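Local coordinates for glycosyl hydrolases family 31 family protein (Aspergillus niger, PDB 6DRU), which releases alpha-xylose from the non-reducing terminal glucose of xyloglucan oligosaccharides, as an alpha-xylosidase of glycoside hydrolase family 31, at residues I44-D49 with S471-S476; M554-S559 with C570-W575; G596-S601 with G646-V651. All coordinates share one frame; numbering follows the deposited sequence.

Contact 1: I44-D49 with S471-S476; sequences ISFIYD and SGYIGS
Phe46 and Tyr473 meet as a T-shaped (edge-to-face) pair: the tyrosine presents its CD2/CE2 edge to one face of the phenylalanine. The planes stand 73° apart with ring centroids separated by 5.1 Å, and the shortest approach is 3.6 Å from Phe46 CZ to Tyr473 CD2, which sits toward the rim of the phenyl ring. Ile474 takes the root of the phenylalanine. Its CG2 branch lies anti to the backbone N, which leaves this methyl 3.7 Å from Phe46 CB. CG1 goes another way and lies over a face of the Tyr473 ring, so the isoleucine touches both aromatic side chains. The main chain of Tyr473 to Ser476 is a type II beta turn. Its start is pinned by Ser476 OG, which accepts the N-H of Tyr473 at 2.7 Å along a nearly straight line (172°). Trp441, on helix 439-455, adds another edge-to-face partner for Phe46. Tyr473 OH is taken up by the backbone oxygen of Met193, and Ser45 and Phe46 N are both tied to Asn192. The chemistry across the two loops is therefore apolar and aromatic: hydrocarbon packing joins an N-terminal beta-rich region to the loop after barrel strand 467-469, while the polar bonds run within each loop or out to other parts of the chain.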
ATOM      1  N   ILE A  44      18.452 -12.540   5.000  1.00 60.93           N
ATOM      2  CA  ILE A  44      19.281 -12.450   6.198  1.00 66.99           C
ATOM      3  C   ILE A  44      18.910 -13.586   7.141  1.00 59.75           C
ATOM      4  O   ILE A  44      17.735 -13.767   7.481  1.00 53.99           O
ATOM      5  CB  ILE A  44      19.124 -11.080   6.884  1.00 62.57           C
ATOM      6  CG1 ILE A  44      19.796  -9.971   6.064  1.00 44.30           C
ATOM      7  CG2 ILE A  44      19.685 -11.122   8.298  1.00 65.06           C
ATOM      8  CD1 ILE A  44      18.973  -9.439   4.921  1.00 65.44           C
ATOM      9  N   SER A  45      19.915 -14.351   7.560  1.00 58.02           N
ATOM     10  CA  SER A  45      19.732 -15.504   8.428  1.00 49.43           C
ATOM     11  C   SER A  45      20.637 -15.359   9.639  1.00 52.54           C
ATOM     12  O   SER A  45      21.749 -14.832   9.537  1.00 57.60           O
ATOM     13  CB  SER A  45      20.044 -16.819   7.700  1.00 55.13           C
ATOM     14  OG  SER A  45      19.907 -17.930   8.570  1.00 58.53           O
ATOM     15  N   PHE A  46      20.148 -15.814  10.789  1.00 62.83           N
ATOM     16  CA  PHE A  46      20.878 -15.711  12.043  1.00 56.79           C
ATOM     17  C   PHE A  46      21.333 -17.067  12.563  1.00 53.12           C
ATOM     18  O   PHE A  46      21.870 -17.144  13.672  1.00 62.98           O
ATOM     19  CB  PHE A  46      20.021 -14.995  13.088  1.00 55.95           C
ATOM     20  CG  PHE A  46      19.655 -13.588  12.703  1.00 57.39           C
ATOM     21  CD1 PHE A  46      20.534 -12.541  12.932  1.00 60.32           C
ATOM     22  CD2 PHE A  46      18.435 -13.315  12.102  1.00 58.74           C
ATOM     23  CE1 PHE A  46      20.202 -11.244  12.574  1.00 62.73           C
ATOM     24  CE2 PHE A  46      18.097 -12.020  11.741  1.00 59.39           C
ATOM     25  CZ  PHE A  46      18.981 -10.985  11.977  1.00 63.51           C
ATOM     26  N   ILE A  47      21.135 -18.133  11.792  1.00 56.14           N
ATOM     27  CA  ILE A  47      21.538 -19.474  12.195  1.00 64.60           C
ATOM     28  C   ILE A  47      22.703 -19.928  11.327  1.00 54.94           C
ATOM     29  O   ILE A  47      22.878 -19.472  10.191  1.00 60.42           O
ATOM     30  CB  ILE A  47      20.368 -20.479  12.114  1.00 59.68           C
ATOM     31  CG1 ILE A  47      19.927 -20.672  10.665  1.00 55.84           C
ATOM     32  CG2 ILE A  47      19.206 -20.013  12.976  1.00 53.53           C
ATOM     33  CD1 ILE A  47      18.991 -21.843  10.468  1.00 67.61           C
ATOM     34  N   TYR A  48      23.509 -20.833  11.879  1.00 58.36           N
ATOM     35  CA  TYR A  48      24.684 -21.355  11.197  1.00 52.86           C
ATOM     36  C   TYR A  48      24.310 -22.560  10.345  1.00 61.81           C
ATOM     37  O   TYR A  48      23.537 -23.421  10.771  1.00 69.98           O
ATOM     38  CB  TYR A  48      25.763 -21.749  12.210  1.00 58.93           C
ATOM     39  CG  TYR A  48      26.457 -20.578  12.869  1.00 55.86           C
ATOM     40  CD1 TYR A  48      25.874 -19.910  13.938  1.00 55.82           C
ATOM     41  CD2 TYR A  48      27.700 -20.145  12.427  1.00 59.99           C
ATOM     42  CE1 TYR A  48      26.507 -18.840  14.543  1.00 62.73           C
ATOM     43  CE2 TYR A  48      28.341 -19.076  13.026  1.00 56.48           C
ATOM     44  CZ  TYR A  48      27.740 -18.427  14.083  1.00 63.17           C
ATOM     45  OH  TYR A  48      28.375 -17.362  14.682  1.00 64.43           O
ATOM     46  N   ASP A  49      24.871 -22.620   9.141  1.00 66.22           N
ATOM     47  CA  ASP A  49      24.688 -23.762   8.245  1.00 67.94           C
ATOM     48  C   ASP A  49      26.053 -24.205   7.737  1.00 69.54           C
ATOM     49  O   ASP A  49      26.671 -23.483   6.928  1.00 74.35           O
ATOM     50  CB  ASP A  49      23.761 -23.420   7.083  1.00 74.87           C
ATOM     51  CG  ASP A  49      23.389 -24.638   6.260  1.00 72.76           C
ATOM     52  OD1 ASP A  49      23.679 -25.768   6.706  1.00 71.55           O
ATOM     53  OD2 ASP A  49      22.803 -24.465   5.169  1.00 72.93           O
ATOM     54  N   SER A 471      21.009  -3.374  22.807  1.00 53.59           N
ATOM     55  CA  SER A 471      20.066  -4.121  21.991  1.00 48.63           C
ATOM     56  C   SER A 471      20.818  -5.212  21.241  1.00 56.82           C
ATOM     57  O   SER A 471      22.048  -5.299  21.292  1.00 53.18           O
ATOM     58  CB  SER A 471      19.317  -3.197  21.026  1.00 53.32           C
ATOM     59  OG  SER A 471      18.219  -3.860  20.423  1.00 54.86           O
ATOM     60  N   GLY A 472      20.060  -6.042  20.538  1.00 49.36           N
ATOM     61  CA  GLY A 472      20.646  -7.150  19.811  1.00 41.79           C
ATOM     62  C   GLY A 472      19.555  -7.974  19.177  1.00 54.48           C
ATOM     63  O   GLY A 472      18.429  -7.500  19.006  1.00 62.39           O
ATOM     64  N   TYR A 473      19.882  -9.216  18.835  1.00 47.13           N
ATOM     65  CA  TYR A 473      18.885 -10.083  18.223  1.00 50.89           C
ATOM     66  C   TYR A 473      19.358 -11.533  18.326  1.00 54.32           C
ATOM     67  O   TYR A 473      20.147 -11.876  19.212  1.00 52.91           O
ATOM     68  CB  TYR A 473      18.614  -9.648  16.772  1.00 51.80           C
ATOM     69  CG  TYR A 473      17.264 -10.086  16.257  1.00 58.41           C
ATOM     70  CD1 TYR A 473      16.106  -9.798  16.968  1.00 60.54           C
ATOM     71  CD2 TYR A 473      17.146 -10.789  15.066  1.00 53.28           C
ATOM     72  CE1 TYR A 473      14.867 -10.198  16.507  1.00 63.65           C
ATOM     73  CE2 TYR A 473      15.908 -11.191  14.595  1.00 57.16           C
ATOM     74  CZ  TYR A 473      14.773 -10.892  15.320  1.00 65.35           C
ATOM     75  OH  TYR A 473      13.537 -11.288  14.861  1.00 62.55           O
ATOM     76  N   ILE A 474      18.858 -12.377  17.421  1.00 57.49           N
ATOM     77  CA  ILE A 474      19.173 -13.798  17.446  1.00 55.73           C
ATOM     78  C   ILE A 474      20.671 -13.999  17.283  1.00 59.56           C
ATOM     79  O   ILE A 474      21.289 -13.478  16.345  1.00 64.94           O
ATOM     80  CB  ILE A 474      18.386 -14.530  16.349  1.00 52.38           C
ATOM     81  CG1 ILE A 474      16.884 -14.303  16.528  1.00 57.71           C
ATOM     82  CG2 ILE A 474      18.702 -16.010  16.359  1.00 44.97           C
ATOM     83  CD1 ILE A 474      16.048 -14.795  15.368  1.00 49.69           C
ATOM     84  N   GLY A 475      21.266 -14.756  18.203  1.00 63.09           N
ATOM     85  CA  GLY A 475      22.676 -15.073  18.108  1.00 60.92           C
ATOM     86  C   GLY A 475      23.615 -13.943  18.458  1.00 60.81           C
ATOM     87  O   GLY A 475      24.793 -14.001  18.101  1.00 56.06           O
ATOM     88  N   SER A 476      23.129 -12.912  19.154  1.00 62.60           N
ATOM     89  CA  SER A 476      23.996 -11.803  19.541  1.00 63.70           C
ATOM     90  C   SER A 476      25.112 -12.239  20.478  1.00 59.08           C
ATOM     91  O   SER A 476      26.099 -11.509  20.628  1.00 61.21           O
ATOM     92  CB  SER A 476      23.173 -10.691  20.198  1.00 63.69           C
ATOM     93  OG  SER A 476      22.492  -9.909  19.233  1.00 61.04           O
TER

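Contact 2: M554-S559 with C570-W575; sequences MRTHGS and CANEPW. With XYS (alpha-D-xylopyranose), chain N; BGC (beta-D-glucopyranose), chain F; BGC (beta-D-glucopyranose), chain B.
Thr556 and Asn572 approach from opposite directions and join through one side-chain hydrogen bond, from Asn572 ND2 to Thr556 OG1 at 2.7 Å. The bond bends to 148° at the hydrogen, and the acceptor sits 19° out of the amide plane. With OG1 anti to the backbone N (chi1 180°), the threonine turns its hydroxyl to the asparagine, and its CB and CG2 also lie close to the amide nitrogen. This is the tight, buried point of an otherwise small contact, and both polar atoms have second partners: Tyr541 OH for Thr556 OG1 and the carbonyl of Ser255 for Asn572 ND2. Glu573 steadies the loop locally, its OE1 accepting the N-H of Asn572 at 3.2 Å from above the carboxylate plane.

Away from this point the segments part. Cys570 and Ala571 reach the partly exposed side, where the disulfide to Cys562 ties the loop to itself. His557 turns its side chain away from Asn572 into the xylose pocket, where NE2 bonds xylose O3 at 3.0 Å and donates to O4 at 3.1 Å, with O4 in the plane of the imidazole at its edge. Two residues on, Ser559 OG shares a hydrogen bond of 3.1 Å with O2 of the beta-D-glucopyranose in chain F. The residue bonded to xylose and the residue bonded to glucose thus leave the same short segment in which Thr556, directly before His557, is tied to Asn572.

In the fold, 554-555 is a short, weakly bonded barrel strand parallel to 252-254, and helix 535-548 brings Tyr541 against the threonine and asparagine. Glu573, Pro574 and Trp575 pack on helix 262-274.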
ATOM      1  N   MET A 554      29.833  -6.827  36.575  1.00 57.95           N
ATOM      2  CA  MET A 554      29.564  -5.892  37.660  1.00 61.90           C
ATOM      3  C   MET A 554      29.905  -4.486  37.181  1.00 66.73           C
ATOM      4  O   MET A 554      31.081  -4.159  36.984  1.00 68.32           O
ATOM      5  CB  MET A 554      30.365  -6.260  38.906  1.00 61.81           C
ATOM      6  CG  MET A 554      30.000  -5.449  40.136  1.00 62.43           C
ATOM      7  SD  MET A 554      31.215  -5.601  41.456  1.00 72.53           S
ATOM      8  CE  MET A 554      30.470  -4.569  42.715  1.00 57.11           C
ATOM      9  N   ARG A 555      28.880  -3.659  36.989  1.00 58.10           N
ATOM     10  CA  ARG A 555      29.068  -2.301  36.495  1.00 68.63           C
ATOM     11  C   ARG A 555      28.067  -1.376  37.168  1.00 64.25           C
ATOM     12  O   ARG A 555      26.882  -1.707  37.274  1.00 61.10           O
ATOM     13  CB  ARG A 555      28.913  -2.232  34.970  1.00 64.96           C
ATOM     14  CG  ARG A 555      28.575  -0.845  34.439  1.00 70.96           C
ATOM     15  CD  ARG A 555      28.502  -0.827  32.918  1.00 68.54           C
ATOM     16  NE  ARG A 555      27.748   0.320  32.414  1.00 71.57           N
ATOM     17  CZ  ARG A 555      26.427   0.330  32.265  1.00 66.35           C
ATOM     18  NH1 ARG A 555      25.725  -0.748  32.582  1.00 65.06           N
ATOM     19  NH2 ARG A 555      25.808   1.409  31.801  1.00 71.55           N
ATOM     20  N   THR A 556      28.550  -0.224  37.620  1.00 55.63           N
ATOM     21  CA  THR A 556      27.709   0.821  38.181  1.00 60.04           C
ATOM     22  C   THR A 556      27.601   1.971  37.189  1.00 67.84           C
ATOM     23  O   THR A 556      28.559   2.281  36.473  1.00 63.55           O
ATOM     24  CB  THR A 556      28.263   1.318  39.521  1.00 61.17           C
ATOM     25  OG1 THR A 556      27.412   2.347  40.042  1.00 63.90           O
ATOM     26  CG2 THR A 556      29.684   1.855  39.362  1.00 56.62           C
ATOM     27  N   HIS A 557      26.428   2.594  37.149  1.00 62.66           N
ATOM     28  CA  HIS A 557      26.140   3.669  36.210  1.00 61.25           C
ATOM     29  C   HIS A 557      24.804   4.284  36.596  1.00 64.18           C
ATOM     30  O   HIS A 557      23.967   3.636  37.230  1.00 60.51           O
ATOM     31  CB  HIS A 557      26.100   3.157  34.763  1.00 58.19           C
ATOM     32  CG  HIS A 557      25.743   4.207  33.758  1.00 67.71           C
ATOM     33  ND1 HIS A 557      26.526   5.319  33.533  1.00 67.64           N
ATOM     34  CD2 HIS A 557      24.684   4.318  32.923  1.00 70.29           C
ATOM     35  CE1 HIS A 557      25.965   6.068  32.601  1.00 70.72           C
ATOM     36  NE2 HIS A 557      24.846   5.484  32.213  1.00 71.94           N
ATOM     37  N   GLY A 558      24.620   5.541  36.219  1.00 64.46           N
ATOM     38  CA  GLY A 558      23.358   6.211  36.458  1.00 63.27           C
ATOM     39  C   GLY A 558      23.507   7.710  36.377  1.00 62.26           C
ATOM     40  O   GLY A 558      24.611   8.252  36.312  1.00 54.27           O
ATOM     41  N   SER A 559      22.357   8.378  36.375  1.00 55.55           N
ATOM     42  CA  SER A 559      22.274   9.836  36.384  1.00 59.57           C
ATOM     43  C   SER A 559      21.729  10.231  37.755  1.00 61.59           C
ATOM     44  O   SER A 559      20.517  10.280  37.968  1.00 61.27           O
ATOM     45  CB  SER A 559      21.395  10.351  35.247  1.00 66.62           C
ATOM     46  OG  SER A 559      21.425  11.767  35.176  1.00 70.14           O
ATOM     47  N   CYS A 570      26.395  14.936  39.455  1.00 67.88           N
ATOM     48  CA  CYS A 570      26.526  14.318  40.767  1.00 63.91           C
ATOM     49  C   CYS A 570      27.332  13.025  40.673  1.00 65.09           C
ATOM     50  O   CYS A 570      27.388  12.373  39.627  1.00 76.26           O
ATOM     51  CB  CYS A 570      25.152  14.039  41.376  1.00 62.75           C
ATOM     52  SG  CYS A 570      24.185  15.523  41.780  1.00 98.55           S
ATOM     53  N   ALA A 571      27.965  12.660  41.785  1.00 69.38           N
ATOM     54  CA  ALA A 571      28.934  11.576  41.797  1.00 67.04           C
ATOM     55  C   ALA A 571      28.255  10.211  41.902  1.00 67.21           C
ATOM     56  O   ALA A 571      27.084  10.087  42.272  1.00 60.49           O
ATOM     57  CB  ALA A 571      29.920  11.754  42.952  1.00 66.79           C
ATOM     58  N   ASN A 572      29.030   9.170  41.563  1.00 66.72           N
ATOM     59  CA  ASN A 572      28.570   7.786  41.646  1.00 66.60           C
ATOM     60  C   ASN A 572      29.723   6.851  42.000  1.00 65.83           C
ATOM     61  O   ASN A 572      29.749   5.697  41.558  1.00 65.55           O
ATOM     62  CB  ASN A 572      27.909   7.356  40.323  1.00 66.65           C
ATOM     63  CG  ASN A 572      27.203   6.012  40.421  1.00 69.87           C
ATOM     64  OD1 ASN A 572      26.253   5.848  41.186  1.00 69.67           O
ATOM     65  ND2 ASN A 572      27.668   5.043  39.640  1.00 61.54           N
ATOM     66  N   GLU A 573      30.674   7.330  42.789  1.00 73.47           N
ATOM     67  CA  GLU A 573      31.872   6.591  43.149  1.00 70.76           C
ATOM     68  C   GLU A 573      31.651   5.823  44.444  1.00 67.54           C
ATOM     69  O   GLU A 573      30.760   6.155  45.231  1.00 65.80           O
ATOM     70  CB  GLU A 573      33.052   7.553  43.295  1.00 69.90           C
ATOM     71  CG  GLU A 573      33.564   8.144  41.980  1.00 68.24           C
ATOM     72  CD  GLU A 573      32.582   9.114  41.339  1.00 75.49           C
ATOM     73  OE1 GLU A 573      31.937   8.737  40.338  1.00 72.46           O
ATOM     74  OE2 GLU A 573      32.444  10.247  41.846  1.00 81.19           O
ATOM     75  N   PRO A 574      32.442   4.772  44.696  1.00 63.37           N
ATOM     76  CA  PRO A 574      32.231   3.968  45.911  1.00 68.06           C
ATOM     77  C   PRO A 574      32.386   4.751  47.209  1.00 69.68           C
ATOM     78  O   PRO A 574      31.967   4.250  48.260  1.00 75.97           O
ATOM     79  CB  PRO A 574      33.294   2.864  45.797  1.00 53.42           C
ATOM     80  CG  PRO A 574      34.273   3.357  44.785  1.00 55.47           C
ATOM     81  CD  PRO A 574      33.490   4.197  43.835  1.00 60.77           C
ATOM     82  N   TRP A 575      32.962   5.949  47.172  1.00 60.04           N
ATOM     83  CA  TRP A 575      33.097   6.796  48.348  1.00 55.44           C
ATOM     84  C   TRP A 575      32.096   7.944  48.366  1.00 57.41           C
ATOM     85  O   TRP A 575      32.224   8.851  49.193  1.00 67.75           O
ATOM     86  CB  TRP A 575      34.519   7.353  48.430  1.00 45.22           C
ATOM     87  CG  TRP A 575      34.976   7.950  47.144  1.00 57.55           C
ATOM     88  CD1 TRP A 575      34.745   9.218  46.700  1.00 62.43           C
ATOM     89  CD2 TRP A 575      35.749   7.302  46.127  1.00 66.39           C
ATOM     90  NE1 TRP A 575      35.322   9.400  45.468  1.00 62.76           N
ATOM     91  CE2 TRP A 575      35.947   8.239  45.094  1.00 63.76           C
ATOM     92  CE3 TRP A 575      36.293   6.022  45.991  1.00 60.69           C
ATOM     93  CZ2 TRP A 575      36.666   7.936  43.939  1.00 60.25           C
ATOM     94  CZ3 TRP A 575      37.008   5.723  44.844  1.00 64.83           C
ATOM     95  CH2 TRP A 575      37.188   6.676  43.833  1.00 62.80           C
TER
HETATM   96  C1  XYS N 834      21.165   6.537  27.227  1.00 74.91           C
HETATM   97  C2  XYS N 834      21.824   5.356  27.903  1.00 72.98           C
HETATM   98  C3  XYS N 834      22.494   5.828  29.174  1.00 72.64           C
HETATM   99  C4  XYS N 834      23.422   6.982  28.863  1.00 71.74           C
HETATM  100  C5  XYS N 834      22.665   8.038  28.087  1.00 73.07           C
HETATM  101  O1  XYS N 834      20.219   7.107  28.100  1.00 64.79           O
HETATM  102  O2  XYS N 834      20.855   4.381  28.204  1.00 73.96           O
HETATM  103  O3  XYS N 834      23.231   4.770  29.743  1.00 76.70           O
HETATM  104  O4  XYS N 834      23.898   7.537  30.066  1.00 63.86           O
HETATM  105  O5  XYS N 834      22.149   7.488  26.895  1.00 71.89           O
HETATM  106  C2  BGC F   2      18.776  11.738  32.272  1.00 81.73           C
HETATM  107  C3  BGC F   2      18.339  11.654  30.851  1.00 77.37           C
HETATM  108  C4  BGC F   2      16.826  11.388  30.778  1.00 76.40           C
HETATM  109  C5  BGC F   2      16.090  12.384  31.624  1.00 74.93           C
HETATM  110  C6  BGC F   2      14.601  12.061  31.608  1.00 78.15           C
HETATM  111  C1  BGC F   2      17.924  12.766  32.971  1.00 79.80           C
HETATM  112  O2  BGC F   2      20.166  12.128  32.340  1.00 81.37           O
HETATM  113  O3  BGC F   2      19.021  10.628  30.224  1.00 88.45           O
HETATM  114  O4  BGC F   2      16.382  11.513  29.447  1.00 81.60           O
HETATM  115  O5  BGC F   2      16.564  12.323  32.954  1.00 80.63           O
HETATM  116  O6  BGC F   2      13.896  13.074  32.288  1.00 79.49           O
HETATM  117  C2  BGC B   1      16.017  14.809  36.694  1.00 88.43           C
HETATM  118  C3  BGC B   1      16.410  13.692  35.792  1.00 94.36           C
HETATM  119  C4  BGC B   1      17.726  14.032  35.073  1.00 99.90           C
HETATM  120  C5  BGC B   1      18.762  14.445  36.080  1.00 96.17           C
HETATM  121  C6  BGC B   1      20.052  14.813  35.356  1.00 92.52           C
HETATM  122  C1  BGC B   1      17.173  15.142  37.608  1.00 87.32           C
HETATM  123  O1  BGC B   1      16.801  16.167  38.470  1.00 82.57           O
HETATM  124  O2  BGC B   1      14.869  14.413  37.476  1.00 91.52           O
HETATM  125  O3  BGC B   1      15.407  13.491  34.860  1.00 86.76           O
HETATM  126  O4  BGC B   1      18.194  12.907  34.361  1.00 87.52           O
HETATM  127  O5  BGC B   1      18.296  15.558  36.823  1.00 95.38           O
HETATM  128  O6  BGC B   1      20.164  16.216  35.265  1.00102.37           O

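Contact 3: G596-S601 with G646-V651; sequences GAYLKS and GPRLLV
With CG anti to the backbone N (chi1 -173°), Tyr598 reaches out from its helix and delivers its hydroxyl into the turn at Gly646 to Leu649. There OH accepts the N-H of Arg648 at 3.0 Å, nearly straight at 162°, with that nitrogen at the ring edge near its plane. A second donor, Leu649 N, lies 3.5 Å from Tyr598 OH and forms only a weak bond. The same hydroxyl is also bonded to the carbonyl of Phe645, so this buried oxygen has three polar partners at the turn. Gly646 CA and Pro647 CD come up obliquely beside the hydroxyl, with Pro647 CD 3.9 Å from Tyr598 CZ. Farther back, the Leu649 side chain runs antiparallel to the tyrosine, and its CD1 packs on Tyr598 CE2 at 3.8 Å. Arg648 CB lies 3.7 Å from Tyr598 OH, and CB and CG only skirt CE1; the chain then bends at chi2 (-81°) and its end leads away. The tyrosine is therefore held by hydrogen bonds at its hydroxyl and by hydrocarbon contacts at both its CE1 and CE2 sides. The turn it plugs into connects antiparallel strands 643-645 and 649-651 of the six-stranded C-terminal sheet. Helix 596-609 lies beside that hairpin, with Leu712 of helix 709-712 touching Tyr598, Arg648 and Leu649, and Val717 and Phe718 of the chain terminus closing over Pro647.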
ATOM      1  N   GLY A 596      36.944 -14.240  40.931  1.00 63.07           N
ATOM      2  CA  GLY A 596      37.461 -14.225  39.571  1.00 66.33           C
ATOM      3  C   GLY A 596      37.622 -15.609  38.970  1.00 64.13           C
ATOM      4  O   GLY A 596      37.299 -15.828  37.800  1.00 72.46           O
ATOM      5  N   ALA A 597      38.130 -16.559  39.759  1.00 69.25           N
ATOM      6  CA  ALA A 597      38.273 -17.924  39.262  1.00 63.76           C
ATOM      7  C   ALA A 597      36.915 -18.541  38.958  1.00 66.89           C
ATOM      8  O   ALA A 597      36.748 -19.232  37.945  1.00 65.05           O
ATOM      9  CB  ALA A 597      39.038 -18.776  40.275  1.00 72.85           C
ATOM     10  N   TYR A 598      35.933 -18.307  39.830  1.00 68.06           N
ATOM     11  CA  TYR A 598      34.583 -18.807  39.591  1.00 64.65           C
ATOM     12  C   TYR A 598      33.964 -18.154  38.361  1.00 68.29           C
ATOM     13  O   TYR A 598      33.304 -18.824  37.558  1.00 62.46           O
ATOM     14  CB  TYR A 598      33.721 -18.556  40.827  1.00 60.60           C
ATOM     15  CG  TYR A 598      32.347 -19.178  40.789  1.00 60.89           C
ATOM     16  CD1 TYR A 598      32.178 -20.548  40.942  1.00 57.49           C
ATOM     17  CD2 TYR A 598      31.215 -18.392  40.626  1.00 64.20           C
ATOM     18  CE1 TYR A 598      30.921 -21.118  40.920  1.00 63.67           C
ATOM     19  CE2 TYR A 598      29.954 -18.952  40.603  1.00 67.26           C
ATOM     20  CZ  TYR A 598      29.813 -20.315  40.751  1.00 67.80           C
ATOM     21  OH  TYR A 598      28.558 -20.876  40.730  1.00 68.08           O
ATOM     22  N   LEU A 599      34.171 -16.845  38.195  1.00 72.09           N
ATOM     23  CA  LEU A 599      33.618 -16.140  37.043  1.00 58.54           C
ATOM     24  C   LEU A 599      34.243 -16.631  35.744  1.00 65.83           C
ATOM     25  O   LEU A 599      33.533 -16.952  34.783  1.00 64.36           O
ATOM     26  CB  LEU A 599      33.827 -14.636  37.197  1.00 47.05           C
ATOM     27  CG  LEU A 599      32.946 -13.936  38.228  1.00 61.39           C
ATOM     28  CD1 LEU A 599      33.495 -12.553  38.541  1.00 63.63           C
ATOM     29  CD2 LEU A 599      31.516 -13.848  37.722  1.00 53.84           C
ATOM     30  N   LYS A 600      35.575 -16.685  35.691  1.00 59.42           N
ATOM     31  CA  LYS A 600      36.239 -17.106  34.463  1.00 56.45           C
ATOM     32  C   LYS A 600      35.910 -18.557  34.127  1.00 64.08           C
ATOM     33  O   LYS A 600      35.896 -18.936  32.949  1.00 75.69           O
ATOM     34  CB  LYS A 600      37.750 -16.894  34.597  1.00 47.65           C
ATOM     35  CG  LYS A 600      38.584 -17.487  33.473  1.00 68.70           C
ATOM     36  CD  LYS A 600      40.071 -17.465  33.800  1.00 72.83           C
ATOM     37  CE  LYS A 600      40.909 -17.434  32.531  1.00 83.27           C
ATOM     38  NZ  LYS A 600      42.287 -16.923  32.779  1.00 86.13           N
ATOM     39  N   SER A 601      35.607 -19.371  35.139  1.00 73.20           N
ATOM     40  CA  SER A 601      35.264 -20.768  34.889  1.00 70.38           C
ATOM     41  C   SER A 601      33.858 -20.906  34.313  1.00 75.10           C
ATOM     42  O   SER A 601      33.641 -21.682  33.374  1.00 74.24           O
ATOM     43  CB  SER A 601      35.395 -21.576  36.178  1.00 61.36           C
ATOM     44  OG  SER A 601      35.204 -22.956  35.929  1.00 81.09           O
ATOM     45  N   GLY A 646      25.990 -19.298  38.265  1.00 63.65           N
ATOM     46  CA  GLY A 646      26.872 -20.428  38.115  1.00 62.89           C
ATOM     47  C   GLY A 646      26.242 -21.670  38.711  1.00 72.58           C
ATOM     48  O   GLY A 646      25.074 -21.667  39.114  1.00 67.24           O
ATOM     49  N   PRO A 647      27.007 -22.763  38.787  1.00 66.97           N
ATOM     50  CA  PRO A 647      26.438 -24.025  39.282  1.00 69.03           C
ATOM     51  C   PRO A 647      26.339 -24.129  40.795  1.00 70.36           C
ATOM     52  O   PRO A 647      25.671 -25.050  41.285  1.00 68.45           O
ATOM     53  CB  PRO A 647      27.408 -25.077  38.727  1.00 59.93           C
ATOM     54  CG  PRO A 647      28.710 -24.364  38.651  1.00 65.17           C
ATOM     55  CD  PRO A 647      28.384 -22.933  38.290  1.00 64.43           C
ATOM     56  N   ARG A 648      26.954 -23.225  41.554  1.00 73.12           N
ATOM     57  CA  ARG A 648      27.047 -23.394  42.999  1.00 77.68           C
ATOM     58  C   ARG A 648      26.358 -22.307  43.812  1.00 79.50           C
ATOM     59  O   ARG A 648      25.925 -22.588  44.930  1.00 74.91           O
ATOM     60  CB  ARG A 648      28.520 -23.470  43.434  1.00 68.19           C
ATOM     61  CG  ARG A 648      29.328 -24.539  42.716  1.00 69.97           C
ATOM     62  CD  ARG A 648      29.102 -25.914  43.327  1.00 70.56           C
ATOM     63  NE  ARG A 648      29.720 -26.979  42.539  1.00 74.90           N
ATOM     64  CZ  ARG A 648      30.821 -27.632  42.899  1.00 82.64           C
ATOM     65  NH1 ARG A 648      31.425 -27.337  44.042  1.00 81.93           N
ATOM     66  NH2 ARG A 648      31.313 -28.588  42.121  1.00 84.97           N
ATOM     67  N   LEU A 649      26.229 -21.090  43.292  1.00 69.74           N
ATOM     68  CA  LEU A 649      25.702 -19.975  44.068  1.00 58.43           C
ATOM     69  C   LEU A 649      24.220 -19.774  43.787  1.00 64.93           C
ATOM     70  O   LEU A 649      23.783 -19.836  42.636  1.00 79.50           O
ATOM     71  CB  LEU A 649      26.468 -18.689  43.753  1.00 59.58           C
ATOM     72  CG  LEU A 649      27.928 -18.645  44.209  1.00 63.12           C
ATOM     73  CD1 LEU A 649      28.589 -17.354  43.762  1.00 54.51           C
ATOM     74  CD2 LEU A 649      28.017 -18.794  45.718  1.00 63.71           C
ATOM     75  N   LEU A 650      23.448 -19.536  44.847  1.00 57.31           N
ATOM     76  CA  LEU A 650      22.041 -19.166  44.743  1.00 52.17           C
ATOM     77  C   LEU A 650      21.874 -17.761  45.306  1.00 62.74           C
ATOM     78  O   LEU A 650      22.155 -17.526  46.485  1.00 70.26           O
ATOM     79  CB  LEU A 650      21.148 -20.158  45.490  1.00 53.58           C
ATOM     80  CG  LEU A 650      19.669 -19.778  45.580  1.00 63.07           C
ATOM     81  CD1 LEU A 650      18.941 -20.174  44.306  1.00 61.59           C
ATOM     82  CD2 LEU A 650      19.011 -20.413  46.794  1.00 55.84           C
ATOM     83  N   VAL A 651      21.397 -16.839  44.471  1.00 66.75           N
ATOM     84  CA  VAL A 651      21.337 -15.421  44.806  1.00 64.18           C
ATOM     85  C   VAL A 651      19.881 -14.981  44.869  1.00 62.06           C
ATOM     86  O   VAL A 651      19.043 -15.465  44.101  1.00 64.39           O
ATOM     87  CB  VAL A 651      22.124 -14.576  43.780  1.00 60.33           C
ATOM     88  CG1 VAL A 651      22.146 -13.109  44.185  1.00 61.12           C
ATOM     89  CG2 VAL A 651      23.540 -15.115  43.621  1.00 50.76           C
TER

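Along the chain the three contacts come in series, each closing before the next opens. Contact 1 ties the N-terminal beta-rich part to the loop after barrel strand 467-469. Contact 2 lies within the barrel, includes its strand 554-555 and holds residues that bind the sugars. Contact 3 packs helix 596-609, which follows the last barrel strand, against the C-terminal beta-sheet. The centres of contacts 1 and 2 are 33 Å apart, whereas contacts 2 and 3 come nearest, about 7 Å between closest atoms. Contacts 1 and 3 thus join the barrel region to the N-terminal and C-terminal parts of the chain, while contact 2 is internal and alone touches xylose.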